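PDB 5H80: carboxylase from Deinococcus radiodurans, which probably catalyses, through its biotin carboxylase domain, the ATP-dependent carboxylation of biotin, the first half-reaction of a single-chain biotin-dependent carboxylase. Local coordinates for residues A63-G68 against T413-Y418; V249-E254 against A359-P364; G285-L290 against G300-L305; Q322-V327 against Q370-M375. All coordinates share one frame; numbering follows the deposited sequence.

Contact 1: A63-G68 against T413-Y418; sequences APDDAG and TPSPQY
Ser-415 OG is gripped from two sides: it donates to Asp-65 OD2 at 2.9 Å and accepts a nearly straight bond (166°) from the backbone N of Gln-417. The second of these closes an ST turn, which overlaps a type I beta turn from Ser-415 to Tyr-418. With OG anti to the backbone N of Ser-415 (chi1 160°), the hydroxyl can serve its own turn and the aspartate together, although it meets OD2 from well above the carboxylate plane. The other carboxylate oxygen is used more squarely: Tyr-418 OH donates to Asp-65 OD1 at 2.7 Å, on the syn side and close to the plane. One short 3-10 segment, 64-66, thereby bridges two regions far apart in sequence, joining the loop after strand 57-62 in the N-terminal biotin carboxylase region to a loop of the C-terminal one. Were Asp-65 an alanine, the hydroxyls of Ser-415 and Tyr-418 would probably both be left without this acceptor, and the phenol end set free to shift. The tyrosine ring is clasped as well. Asp-66 lies over one face, its CG 3.7 Å from Tyr-418 CE2, while Gln-417 CB sits over the opposite face. Arg-40 forms a salt bridge with Asp-66 OD1 and a cation-pi contact with the Tyr-418 ring. At the phenol end, Ala-63 CB comes within 3.6 Å of Tyr-418 OH. Farther along, one water donates to both Asp-65 O, at 2.6 Å, and Thr-413 O, at 2.9 Å, tying the two backbones together.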
loop_
_atom_site.group_PDB
_atom_site.type_symbol
_atom_site.label_atom_id
_atom_site.label_comp_id
_atom_site.label_asym_id
_atom_site.label_seq_id
_atom_site.Cartn_x
_atom_site.Cartn_y
_atom_site.Cartn_z
ATOM N N ALA A 63 1.681 -22.908 19.032
ATOM C CA ALA A 63 2.407 -23.472 20.176
ATOM C C ALA A 63 2.384 -22.448 21.278
ATOM O O ALA A 63 2.340 -21.229 21.007
ATOM C CB ALA A 63 3.834 -23.757 19.760
ATOM N N PRO A 64 2.364 -22.871 22.586
ATOM C CA PRO A 64 2.349 -21.842 23.594
ATOM C C PRO A 64 3.395 -20.695 23.622
ATOM O O PRO A 64 3.079 -19.526 23.922
ATOM C CB PRO A 64 2.376 -22.671 24.949
ATOM C CG PRO A 64 2.024 -24.078 24.563
ATOM C CD PRO A 64 2.550 -24.231 23.163
ATOM N N ASP A 65 4.617 -20.956 23.245
ATOM C CA ASP A 65 5.674 -19.935 23.135
ATOM C C ASP A 65 5.477 -18.979 21.953
ATOM O O ASP A 65 6.209 -18.085 21.834
ATOM C CB ASP A 65 7.033 -20.519 23.014
ATOM C CG ASP A 65 7.300 -21.177 21.678
ATOM O OD1 ASP A 65 6.391 -21.456 20.867
ATOM O OD2 ASP A 65 8.487 -21.590 21.518
ATOM N N ASP A 66 4.430 -19.220 21.179
ATOM C CA ASP A 66 4.041 -18.420 20.033
ATOM C C ASP A 66 2.745 -17.737 20.307
ATOM O O ASP A 66 2.109 -17.217 19.387
ATOM C CB ASP A 66 3.961 -19.335 18.798
ATOM C CG ASP A 66 4.405 -18.643 17.494
ATOM O OD1 ASP A 66 5.036 -17.550 17.579
ATOM O OD2 ASP A 66 4.150 -19.263 16.454
ATOM N N ALA A 67 2.211 -17.820 21.551
ATOM C CA ALA A 67 0.841 -17.447 21.734
ATOM C C ALA A 67 0.508 -15.930 21.550
ATOM O O ALA A 67 -0.634 -15.597 21.251
ATOM C CB ALA A 67 0.251 -18.024 23.042
ATOM N N GLY A 68 1.494 -15.081 21.599
ATOM C CA GLY A 68 1.246 -13.604 21.506
ATOM C C GLY A 68 1.323 -13.107 20.047
ATOM O O GLY A 68 0.962 -11.992 19.755
ATOM N N THR A 413 7.383 -11.335 23.220
ATOM C CA THR A 413 8.768 -11.825 23.427
ATOM C C THR A 413 8.952 -12.854 22.372
ATOM O O THR A 413 8.413 -13.902 22.497
ATOM C CB THR A 413 9.024 -12.552 24.816
ATOM O OG1 THR A 413 8.884 -11.636 25.841
ATOM C CG2 THR A 413 10.454 -13.083 24.968
ATOM N N PRO A 414 9.734 -12.577 21.289
ATOM C CA PRO A 414 9.989 -13.646 20.324
ATOM C C PRO A 414 10.718 -14.899 20.834
ATOM O O PRO A 414 11.552 -14.808 21.712
ATOM C CB PRO A 414 10.824 -12.941 19.267
ATOM C CG PRO A 414 10.427 -11.513 19.365
ATOM C CD PRO A 414 10.389 -11.338 20.858
ATOM N N SER A 415 10.388 -16.054 20.288
ATOM C CA SER A 415 10.979 -17.296 20.768
ATOM C C SER A 415 12.096 -17.664 19.841
ATOM O O SER A 415 11.958 -17.567 18.580
ATOM C CB SER A 415 9.922 -18.414 20.792
ATOM O OG SER A 415 10.544 -19.703 20.812
ATOM N N PRO A 416 13.217 -18.143 20.415
ATOM C CA PRO A 416 14.291 -18.626 19.540
ATOM C C PRO A 416 13.964 -19.905 18.767
ATOM O O PRO A 416 14.804 -20.395 18.003
ATOM C CB PRO A 416 15.437 -18.908 20.523
ATOM C CG PRO A 416 14.766 -19.254 21.799
ATOM C CD PRO A 416 13.506 -18.394 21.849
ATOM N N GLN A 417 12.784 -20.493 18.944
ATOM C CA GLN A 417 12.406 -21.621 18.181
ATOM C C GLN A 417 12.184 -21.294 16.721
ATOM O O GLN A 417 12.160 -22.174 15.886
ATOM C CB GLN A 417 11.103 -22.193 18.718
ATOM C CG GLN A 417 11.281 -22.915 20.070
ATOM C CD GLN A 417 11.892 -24.273 19.842
ATOM O OE1 GLN A 417 11.524 -24.986 18.886
ATOM N NE2 GLN A 417 12.869 -24.626 20.661
ATOM N N TYR A 418 12.026 -20.016 16.414
ATOM C CA TYR A 418 11.537 -19.608 15.081
ATOM C C TYR A 418 12.597 -18.664 14.534
ATOM O O TYR A 418 13.458 -18.133 15.247
ATOM C CB TYR A 418 10.163 -18.916 15.123
ATOM C CG TYR A 418 9.159 -19.681 15.952
ATOM C CD1 TYR A 418 8.799 -20.961 15.551
ATOM C CD2 TYR A 418 8.736 -19.233 17.152
ATOM C CE1 TYR A 418 7.949 -21.748 16.343
ATOM C CE2 TYR A 418 7.859 -20.008 17.961
ATOM C CZ TYR A 418 7.498 -21.280 17.545
ATOM O OH TYR A 418 6.668 -22.134 18.297
HETATM O O HOH W 1 6.408 -15.526 21.175
#

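Contact 2: V249-E254 against A359-P364; sequences VTHLWE and ADAAPP
Trp-253 supplies the direct hydrogen bond of this contact: its indole NE1 donates to Ala-361 O at 3.0 Å with an N-H...O angle of 165°. The oxygen lies near the indole plane, yet the donor stands above the carbonyl plane. A chi1 of -60°, with CG anti to the carbonyl carbon, carries the indole toward loop 359-364. Trp-253 N in turn donates to His-251 ND1 in the imidazole plane, while His-251 NE2 is bonded to Pro-358 O.

Two CH-pi contacts lie over one indole face. Pro-364 CD stands almost on the normal of the six-membered ring, 3.4 Å from its centroid, and Pro-363 CA lies over the five-membered ring, 3.9 Å from its centroid. The opposite face is met near its rim by His-251 CE1, the imidazole standing roughly upright on the indole.

Plain apolar contacts complete the fit, with Pro-364 CG 3.5 Å from Trp-253 CZ3 and Ala-361 CB 4.2 Å from Trp-253 CZ2.

In the ATP-binding region strand 249-256 is an outermost member of its antiparallel sheet, and loop 359-364 runs past it toward strand 367-374. Helix 277-293 touches His-251 and Pro-363, while helix 325-332 lies against Trp-253 and Pro-364.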
loop_
_atom_site.group_PDB
_atom_site.type_symbol
_atom_site.label_atom_id
_atom_site.label_comp_id
_atom_site.label_asym_id
_atom_site.label_seq_id
_atom_site.Cartn_x
_atom_site.Cartn_y
_atom_site.Cartn_z
ATOM N N VAL A 249 -0.342 -22.249 -17.868
ATOM C CA VAL A 249 0.595 -21.653 -17.018
ATOM C C VAL A 249 0.745 -20.166 -17.492
ATOM O O VAL A 249 0.601 -19.770 -18.688
ATOM C CB VAL A 249 1.964 -22.458 -16.997
ATOM C CG1 VAL A 249 1.766 -23.815 -16.344
ATOM C CG2 VAL A 249 2.597 -22.490 -18.391
ATOM N N THR A 250 1.104 -19.350 -16.500
ATOM C CA THR A 250 1.452 -17.974 -16.693
ATOM C C THR A 250 2.507 -17.520 -15.698
ATOM O O THR A 250 3.068 -18.343 -14.919
ATOM C CB THR A 250 0.183 -17.110 -16.652
ATOM O OG1 THR A 250 0.419 -15.831 -17.220
ATOM C CG2 THR A 250 -0.288 -16.951 -15.200
ATOM N N HIS A 251 2.834 -16.230 -15.715
ATOM C CA HIS A 251 3.910 -15.657 -14.991
ATOM C C HIS A 251 3.539 -14.243 -14.504
ATOM O O HIS A 251 2.675 -13.572 -15.067
ATOM C CB HIS A 251 5.209 -15.664 -15.722
ATOM C CG HIS A 251 5.279 -14.654 -16.853
ATOM N ND1 HIS A 251 5.606 -13.337 -16.687
ATOM C CD2 HIS A 251 4.941 -14.781 -18.160
ATOM C CE1 HIS A 251 5.578 -12.712 -17.876
ATOM N NE2 HIS A 251 5.091 -13.549 -18.736
ATOM N N LEU A 252 4.174 -13.872 -13.441
ATOM C CA LEU A 252 4.211 -12.450 -12.890
ATOM C C LEU A 252 5.649 -11.869 -12.976
ATOM O O LEU A 252 6.123 -11.215 -12.018
ATOM C CB LEU A 252 3.563 -12.297 -11.509
ATOM C CG LEU A 252 2.062 -12.388 -11.374
ATOM C CD1 LEU A 252 1.351 -11.417 -12.340
ATOM C CD2 LEU A 252 1.703 -13.795 -11.573
ATOM N N TRP A 253 6.400 -12.166 -14.067
ATOM C CA TRP A 253 7.720 -11.661 -14.301
ATOM C C TRP A 253 8.701 -12.114 -13.206
ATOM O O TRP A 253 8.494 -13.165 -12.586
ATOM C CB TRP A 253 7.716 -10.076 -14.505
ATOM C CG TRP A 253 6.838 -9.735 -15.732
ATOM C CD1 TRP A 253 7.210 -9.674 -17.038
ATOM C CD2 TRP A 253 5.485 -9.293 -15.676
ATOM N NE1 TRP A 253 6.154 -9.268 -17.805
ATOM C CE2 TRP A 253 5.073 -9.051 -17.006
ATOM C CE3 TRP A 253 4.545 -9.138 -14.603
ATOM C CZ2 TRP A 253 3.765 -8.580 -17.309
ATOM C CZ3 TRP A 253 3.204 -8.710 -14.943
ATOM C CH2 TRP A 253 2.894 -8.391 -16.232
ATOM N N GLU A 254 9.674 -11.287 -12.887
ATOM C CA GLU A 254 10.800 -11.653 -12.094
ATOM C C GLU A 254 10.983 -10.918 -10.811
ATOM O O GLU A 254 10.523 -9.766 -10.619
ATOM C CB GLU A 254 12.088 -11.612 -12.902
ATOM C CG GLU A 254 12.870 -10.330 -13.087
ATOM C CD GLU A 254 12.148 -9.223 -13.881
ATOM O OE1 GLU A 254 11.164 -9.557 -14.559
ATOM O OE2 GLU A 254 12.683 -8.118 -13.785
ATOM N N ALA A 359 6.020 -15.114 -22.342
ATOM C CA ALA A 359 7.269 -14.822 -21.716
ATOM C C ALA A 359 7.759 -13.399 -21.981
ATOM O O ALA A 359 8.375 -12.840 -21.121
ATOM C CB ALA A 359 8.336 -15.817 -22.142
ATOM N N ASP A 360 7.494 -12.838 -23.199
ATOM C CA ASP A 360 8.007 -11.478 -23.554
ATOM C C ASP A 360 6.982 -10.399 -23.280
ATOM O O ASP A 360 7.181 -9.259 -23.684
ATOM C CB ASP A 360 8.381 -11.409 -24.996
ATOM C CG ASP A 360 7.242 -11.544 -25.917
ATOM O OD1 ASP A 360 6.050 -11.888 -25.623
ATOM O OD2 ASP A 360 7.595 -11.370 -27.156
ATOM N N ALA A 361 6.037 -10.669 -22.411
ATOM C CA ALA A 361 4.972 -9.680 -22.113
ATOM C C ALA A 361 5.644 -8.466 -21.529
ATOM O O ALA A 361 6.543 -8.537 -20.689
ATOM C CB ALA A 361 3.896 -10.185 -21.169
ATOM N N ALA A 362 5.173 -7.290 -21.931
ATOM C CA ALA A 362 5.830 -6.088 -21.459
ATOM C C ALA A 362 5.693 -5.990 -19.925
ATOM O O ALA A 362 4.574 -6.242 -19.407
ATOM C CB ALA A 362 5.232 -4.838 -22.108
ATOM N N PRO A 363 6.790 -5.784 -19.216
ATOM C CA PRO A 363 6.629 -5.701 -17.727
ATOM C C PRO A 363 5.892 -4.426 -17.260
ATOM O O PRO A 363 5.970 -3.399 -18.007
ATOM C CB PRO A 363 8.032 -5.751 -17.169
ATOM C CG PRO A 363 8.997 -5.941 -18.266
ATOM C CD PRO A 363 8.215 -5.821 -19.617
ATOM N N PRO A 364 5.212 -4.460 -16.098
ATOM C CA PRO A 364 4.573 -3.311 -15.487
ATOM C C PRO A 364 5.621 -2.156 -15.278
ATOM O O PRO A 364 6.804 -2.366 -14.992
ATOM C CB PRO A 364 4.055 -3.859 -14.142
ATOM C CG PRO A 364 3.848 -5.309 -14.404
ATOM C CD PRO A 364 5.084 -5.644 -15.255
#

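Contact 3: G285-L290 against G300-L305; sequences GAALQL and GTFEFL
Phe-302 reaches from its strand to the helix, and every step of the side chain finds a neighbour there. Its CB lies 3.9 Å from Ala-287 CB, a methyl that also touches CG and, at 4.0 Å, CD2. On the other ortho position CD1 meets Leu-290 CD1 at 3.5 Å, and one atom farther CE1 is equally close to Leu-290 CB. CE2 passes under the carbonyl of Ala-287, whose O stands over the ring face but toward the rim. CZ, the tip, is still within 4.0 Å of Leu-290 CB. This reach follows from chi1 of -64°, which places CG anti to the carbonyl carbon; the leucine slides past the ring in the opposite direction. Replacing the ring with an alanine here would keep the CB contact but is likely to open a gap beside Leu-290 and Ala-287.

Two residues along the strand, Phe-304 points to the same helix. Its CZ approaches Ala-286 CB at 3.8 Å, and Ala-287 N lies at its edge near the ring plane. The small alanines let the backbones draw near, with Ala-287 and Phe-302 CA atoms 5.8 Å apart, while the axes cross at 133°. Through these phenylalanines helix 277-293 packs on one face of the antiparallel sheet in the ATP-binding region, which is consistent with an ATP-grasp fold. Phe-302 also packs on Val-242, Phe-314 and Ala-317 of the neighbouring strands.

No hydrogen bond links the two segments, so shape and burial of apolar groups carry this helix-on-sheet layer.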
loop_
_atom_site.group_PDB
_atom_site.type_symbol
_atom_site.label_atom_id
_atom_site.label_comp_id
_atom_site.label_asym_id
_atom_site.label_seq_id
_atom_site.Cartn_x
_atom_site.Cartn_y
_atom_site.Cartn_z
ATOM N N GLY A 285 10.755 -17.752 -20.193
ATOM C CA GLY A 285 10.498 -18.861 -21.117
ATOM C C GLY A 285 10.931 -20.188 -20.466
ATOM O O GLY A 285 10.150 -21.149 -20.566
ATOM N N ALA A 286 12.142 -20.220 -19.933
ATOM C CA ALA A 286 12.632 -21.396 -19.162
ATOM C C ALA A 286 11.699 -21.808 -18.042
ATOM O O ALA A 286 11.272 -22.975 -17.930
ATOM C CB ALA A 286 14.048 -21.183 -18.576
ATOM N N ALA A 287 11.261 -20.807 -17.200
ATOM C CA ALA A 287 10.360 -21.085 -16.152
ATOM C C ALA A 287 8.986 -21.624 -16.634
ATOM O O ALA A 287 8.419 -22.552 -16.079
ATOM C CB ALA A 287 10.262 -19.782 -15.318
ATOM N N LEU A 288 8.410 -21.021 -17.668
ATOM C CA LEU A 288 7.210 -21.487 -18.282
ATOM C C LEU A 288 7.246 -22.925 -18.870
ATOM O O LEU A 288 6.303 -23.647 -18.641
ATOM C CB LEU A 288 6.715 -20.500 -19.311
ATOM C CG LEU A 288 6.185 -19.089 -18.839
ATOM C CD1 LEU A 288 5.902 -18.238 -20.042
ATOM C CD2 LEU A 288 4.965 -19.208 -17.859
ATOM N N GLN A 289 8.373 -23.328 -19.457
ATOM C CA GLN A 289 8.663 -24.722 -19.963
ATOM C C GLN A 289 8.681 -25.737 -18.819
ATOM O O GLN A 289 7.938 -26.660 -18.896
ATOM C CB GLN A 289 10.037 -24.804 -20.627
ATOM C CG GLN A 289 10.144 -24.109 -21.971
ATOM C CD GLN A 289 11.500 -24.331 -22.580
ATOM O OE1 GLN A 289 12.491 -23.542 -22.371
ATOM N NE2 GLN A 289 11.635 -25.517 -23.194
ATOM N N LEU A 290 9.367 -25.445 -17.722
ATOM C CA LEU A 290 9.387 -26.272 -16.538
ATOM C C LEU A 290 7.982 -26.472 -15.989
ATOM O O LEU A 290 7.540 -27.570 -15.673
ATOM C CB LEU A 290 10.275 -25.635 -15.497
ATOM C CG LEU A 290 11.714 -25.668 -15.916
ATOM C CD1 LEU A 290 12.530 -24.768 -15.024
ATOM C CD2 LEU A 290 12.265 -27.086 -15.918
ATOM N N GLY A 300 4.448 -21.239 -7.893
ATOM C CA GLY A 300 5.766 -21.785 -7.744
ATOM C C GLY A 300 6.773 -20.782 -8.258
ATOM O O GLY A 300 6.302 -19.894 -9.049
ATOM N N THR A 301 8.020 -20.860 -7.830
ATOM C CA THR A 301 9.039 -19.938 -8.258
ATOM C C THR A 301 10.180 -20.817 -8.874
ATOM O O THR A 301 10.504 -21.811 -8.269
ATOM C CB THR A 301 9.545 -19.135 -7.141
ATOM O OG1 THR A 301 8.468 -18.350 -6.589
ATOM C CG2 THR A 301 10.763 -18.260 -7.474
ATOM N N PHE A 302 10.780 -20.360 -9.968
ATOM C CA PHE A 302 11.927 -20.944 -10.582
ATOM C C PHE A 302 13.089 -19.944 -10.427
ATOM O O PHE A 302 13.011 -18.788 -10.943
ATOM C CB PHE A 302 11.602 -21.250 -12.004
ATOM C CG PHE A 302 10.560 -22.251 -12.140
ATOM C CD1 PHE A 302 10.920 -23.618 -12.126
ATOM C CD2 PHE A 302 9.194 -21.909 -12.076
ATOM C CE1 PHE A 302 9.942 -24.609 -12.187
ATOM C CE2 PHE A 302 8.210 -22.912 -12.073
ATOM C CZ PHE A 302 8.600 -24.249 -12.168
ATOM N N GLU A 303 14.116 -20.393 -9.737
ATOM C CA GLU A 303 15.324 -19.621 -9.314
ATOM C C GLU A 303 16.493 -19.855 -10.343
ATOM O O GLU A 303 16.731 -20.987 -10.768
ATOM C CB GLU A 303 15.800 -19.839 -7.919
ATOM C CG GLU A 303 14.716 -19.601 -6.915
ATOM C CD GLU A 303 15.216 -19.813 -5.477
ATOM O OE1 GLU A 303 16.364 -20.298 -5.314
ATOM O OE2 GLU A 303 14.477 -19.477 -4.553
ATOM N N PHE A 304 17.161 -18.778 -10.686
ATOM C CA PHE A 304 18.319 -18.845 -11.583
ATOM C C PHE A 304 19.465 -17.980 -11.056
ATOM O O PHE A 304 19.259 -16.985 -10.361
ATOM C CB PHE A 304 17.946 -18.320 -12.980
ATOM C CG PHE A 304 16.836 -19.009 -13.621
ATOM C CD1 PHE A 304 17.025 -20.083 -14.528
ATOM C CD2 PHE A 304 15.487 -18.602 -13.394
ATOM C CE1 PHE A 304 16.042 -20.685 -15.165
ATOM C CE2 PHE A 304 14.402 -19.266 -14.064
ATOM C CZ PHE A 304 14.673 -20.357 -14.930
ATOM N N LEU A 305 20.689 -18.383 -11.415
ATOM C CA LEU A 305 21.858 -17.533 -11.370
ATOM C C LEU A 305 22.132 -17.047 -12.799
ATOM O O LEU A 305 22.071 -17.815 -13.791
ATOM C CB LEU A 305 23.113 -18.254 -10.825
ATOM C CG LEU A 305 23.001 -18.775 -9.372
ATOM C CD1 LEU A 305 24.305 -19.485 -9.027
ATOM C CD2 LEU A 305 22.641 -17.633 -8.471
#

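Contact 4: Q322-V327 against Q370-M375; sequences QVEHTV and QARVNM
Gln-370 stretches toward Thr-326 because its CG is anti to the backbone N (chi1 168°) and the chain stays extended beyond it; with CG between its backbone N and carbonyl carbon (chi1 63°) and a bend at the next bond, Glu-324 brings OE1 to Arg-372. The glutamine meets the threonine at about a right angle, and Thr-326 OG1 donates to Gln-370 OE1; the modelled separation of 2.4 Å is doubtfully short. Gln-370 NE2 is bonded to Glu-268 OE1, which probably helps to set the turn of the amide.

The salt bridge runs from Glu-324 OE1 to Arg-372 NH2 at 3.1 Å, with carboxylate and guanidinium planes 41° apart. Val-323 covers the guanidinium, its CG1 centred 3.6 Å above the plane. Arg-372 NH2 also bridges to Glu-268, and Glu-324 OE2 to Lys-265.

The sequence Gln-Val-Glu-His of 322-325 matches that of relatives, where its residues, with an arginine probably equivalent to Arg-372, line the bicarbonate site; this contact therefore probably borders the active site. Chemically, a network of alternating charges joins this turn to strand 367-374, while valine packing covers the arginine and the Gln-370 amide lies against the turn.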
loop_
_atom_site.group_PDB
_atom_site.type_symbol
_atom_site.label_atom_id
_atom_site.label_comp_id
_atom_site.label_asym_id
_atom_site.label_seq_id
_atom_site.Cartn_x
_atom_site.Cartn_y
_atom_site.Cartn_z
ATOM N N GLN A 322 6.403 -17.942 -1.796
ATOM C CA GLN A 322 7.631 -17.484 -1.108
ATOM C C GLN A 322 7.530 -16.198 -0.304
ATOM O O GLN A 322 6.607 -15.348 -0.583
ATOM C CB GLN A 322 8.701 -17.194 -2.143
ATOM C CG GLN A 322 9.445 -18.397 -2.734
ATOM C CD GLN A 322 10.335 -18.016 -3.855
ATOM O OE1 GLN A 322 10.138 -16.993 -4.542
ATOM N NE2 GLN A 322 11.416 -18.777 -4.010
ATOM N N VAL A 323 8.519 -16.000 0.565
ATOM C CA VAL A 323 8.550 -14.882 1.465
ATOM C C VAL A 323 8.461 -13.559 0.645
ATOM O O VAL A 323 7.710 -12.599 1.107
ATOM C CB VAL A 323 9.885 -14.824 2.278
ATOM C CG1 VAL A 323 10.000 -13.548 3.068
ATOM C CG2 VAL A 323 9.885 -15.941 3.327
ATOM N N GLU A 324 9.226 -13.471 -0.453
ATOM C CA GLU A 324 9.278 -12.302 -1.277
ATOM C C GLU A 324 8.097 -12.120 -2.269
ATOM O O GLU A 324 8.269 -11.319 -3.198
ATOM C CB GLU A 324 10.632 -12.179 -1.947
ATOM C CG GLU A 324 11.020 -13.230 -2.865
ATOM C CD GLU A 324 11.638 -14.493 -2.251
ATOM O OE1 GLU A 324 11.418 -14.788 -1.058
ATOM O OE2 GLU A 324 12.371 -15.194 -3.014
ATOM N N HIS A 325 6.971 -12.909 -2.150
ATOM C CA HIS A 325 5.868 -12.853 -3.079
ATOM C C HIS A 325 5.317 -11.383 -2.925
ATOM O O HIS A 325 4.859 -10.853 -3.948
ATOM C CB HIS A 325 4.770 -13.831 -2.721
ATOM C CG HIS A 325 3.994 -13.450 -1.479
ATOM N ND1 HIS A 325 4.416 -13.689 -0.199
ATOM C CD2 HIS A 325 2.818 -12.759 -1.352
ATOM C CE1 HIS A 325 3.526 -13.212 0.688
ATOM N NE2 HIS A 325 2.539 -12.643 0.007
ATOM N N THR A 326 5.529 -10.833 -1.730
ATOM C CA THR A 326 5.043 -9.409 -1.493
ATOM C C THR A 326 5.520 -8.344 -2.538
ATOM O O THR A 326 4.706 -7.408 -2.977
ATOM C CB THR A 326 5.508 -8.913 -0.166
ATOM O OG1 THR A 326 6.920 -8.994 -0.185
ATOM C CG2 THR A 326 4.914 -9.772 0.996
ATOM N N VAL A 327 6.762 -8.355 -2.939
ATOM C CA VAL A 327 7.268 -7.328 -3.918
ATOM C C VAL A 327 6.621 -7.385 -5.295
ATOM O O VAL A 327 6.328 -6.353 -5.912
ATOM C CB VAL A 327 8.807 -7.298 -4.097
ATOM C CG1 VAL A 327 9.491 -6.458 -3.060
ATOM C CG2 VAL A 327 9.433 -8.684 -4.111
ATOM N N GLN A 370 11.582 -5.135 -1.192
ATOM C CA GLN A 370 11.296 -5.615 0.128
ATOM C C GLN A 370 12.549 -5.714 0.941
ATOM O O GLN A 370 13.593 -6.188 0.423
ATOM C CB GLN A 370 10.651 -7.031 0.101
ATOM C CG GLN A 370 10.568 -7.745 1.506
ATOM C CD GLN A 370 9.679 -8.947 1.504
ATOM O OE1 GLN A 370 8.454 -8.844 1.645
ATOM N NE2 GLN A 370 10.250 -10.122 1.376
ATOM N N ALA A 371 12.518 -5.229 2.153
ATOM C CA ALA A 371 13.643 -5.465 3.060
ATOM C C ALA A 371 13.128 -6.387 4.237
ATOM O O ALA A 371 12.064 -6.184 4.767
ATOM C CB ALA A 371 14.219 -4.231 3.577
ATOM N N ARG A 372 13.911 -7.438 4.579
ATOM C CA ARG A 372 13.562 -8.238 5.750
ATOM C C ARG A 372 14.186 -7.620 7.066
ATOM O O ARG A 372 15.456 -7.555 7.244
ATOM C CB ARG A 372 14.139 -9.607 5.461
ATOM C CG ARG A 372 13.583 -10.293 4.140
ATOM C CD ARG A 372 13.851 -11.837 4.108
ATOM N NE ARG A 372 13.552 -12.462 2.787
ATOM C CZ ARG A 372 13.563 -13.787 2.554
ATOM N NH1 ARG A 372 13.685 -14.635 3.547
ATOM N NH2 ARG A 372 13.352 -14.264 1.344
ATOM N N VAL A 373 13.314 -7.175 7.946
ATOM C CA VAL A 373 13.685 -6.716 9.304
ATOM C C VAL A 373 13.826 -7.857 10.278
ATOM O O VAL A 373 12.811 -8.566 10.500
ATOM C CB VAL A 373 12.781 -5.603 9.768
ATOM C CG1 VAL A 373 13.262 -5.037 11.085
ATOM C CG2 VAL A 373 12.677 -4.541 8.660
ATOM N N ASN A 374 15.063 -8.114 10.697
ATOM C CA ASN A 374 15.363 -9.267 11.556
ATOM C C ASN A 374 15.820 -8.832 12.981
ATOM O O ASN A 374 16.404 -7.781 13.162
ATOM C CB ASN A 374 16.386 -10.241 10.976
ATOM C CG ASN A 374 16.090 -10.785 9.582
ATOM O OD1 ASN A 374 14.962 -11.215 9.284
ATOM N ND2 ASN A 374 17.136 -10.907 8.772
ATOM N N MET A 375 15.567 -9.698 13.947
ATOM C CA MET A 375 16.121 -9.603 15.304
ATOM C C MET A 375 17.488 -10.229 15.183
ATOM O O MET A 375 17.596 -11.424 14.959
ATOM C CB MET A 375 15.186 -10.382 16.237
ATOM C CG MET A 375 15.536 -10.246 17.683
ATOM S SD MET A 375 14.193 -10.971 18.611
ATOM C CE MET A 375 15.004 -10.953 20.244
#

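Overall arrangement
Contacts 2 and 3 lie side by side, centres 12 Å apart, and share the antiparallel sheet to which strands 249-256 and 299-306 belong; Leu-288 and Ala-359 touch across them. The centres of contacts 3 and 4 are about 20 Å apart, yet Thr-301 and Gln-322 link the two by a weak hydrogen bond, and strand 367-374 of contact 4 belongs to a second antiparallel sheet. Contact 1 is far from contact 2, 39 Å between centres, but touches contact 4, where Pro-414 rests on Met-375. Along the chain contact 1 spans all the others, contact 2 encloses contact 3, and contacts 2 and 4 interleave. The contacts thus tie together the N-terminal, ATP-binding and C-terminal regions, with contact 4 probably the one beside the active site.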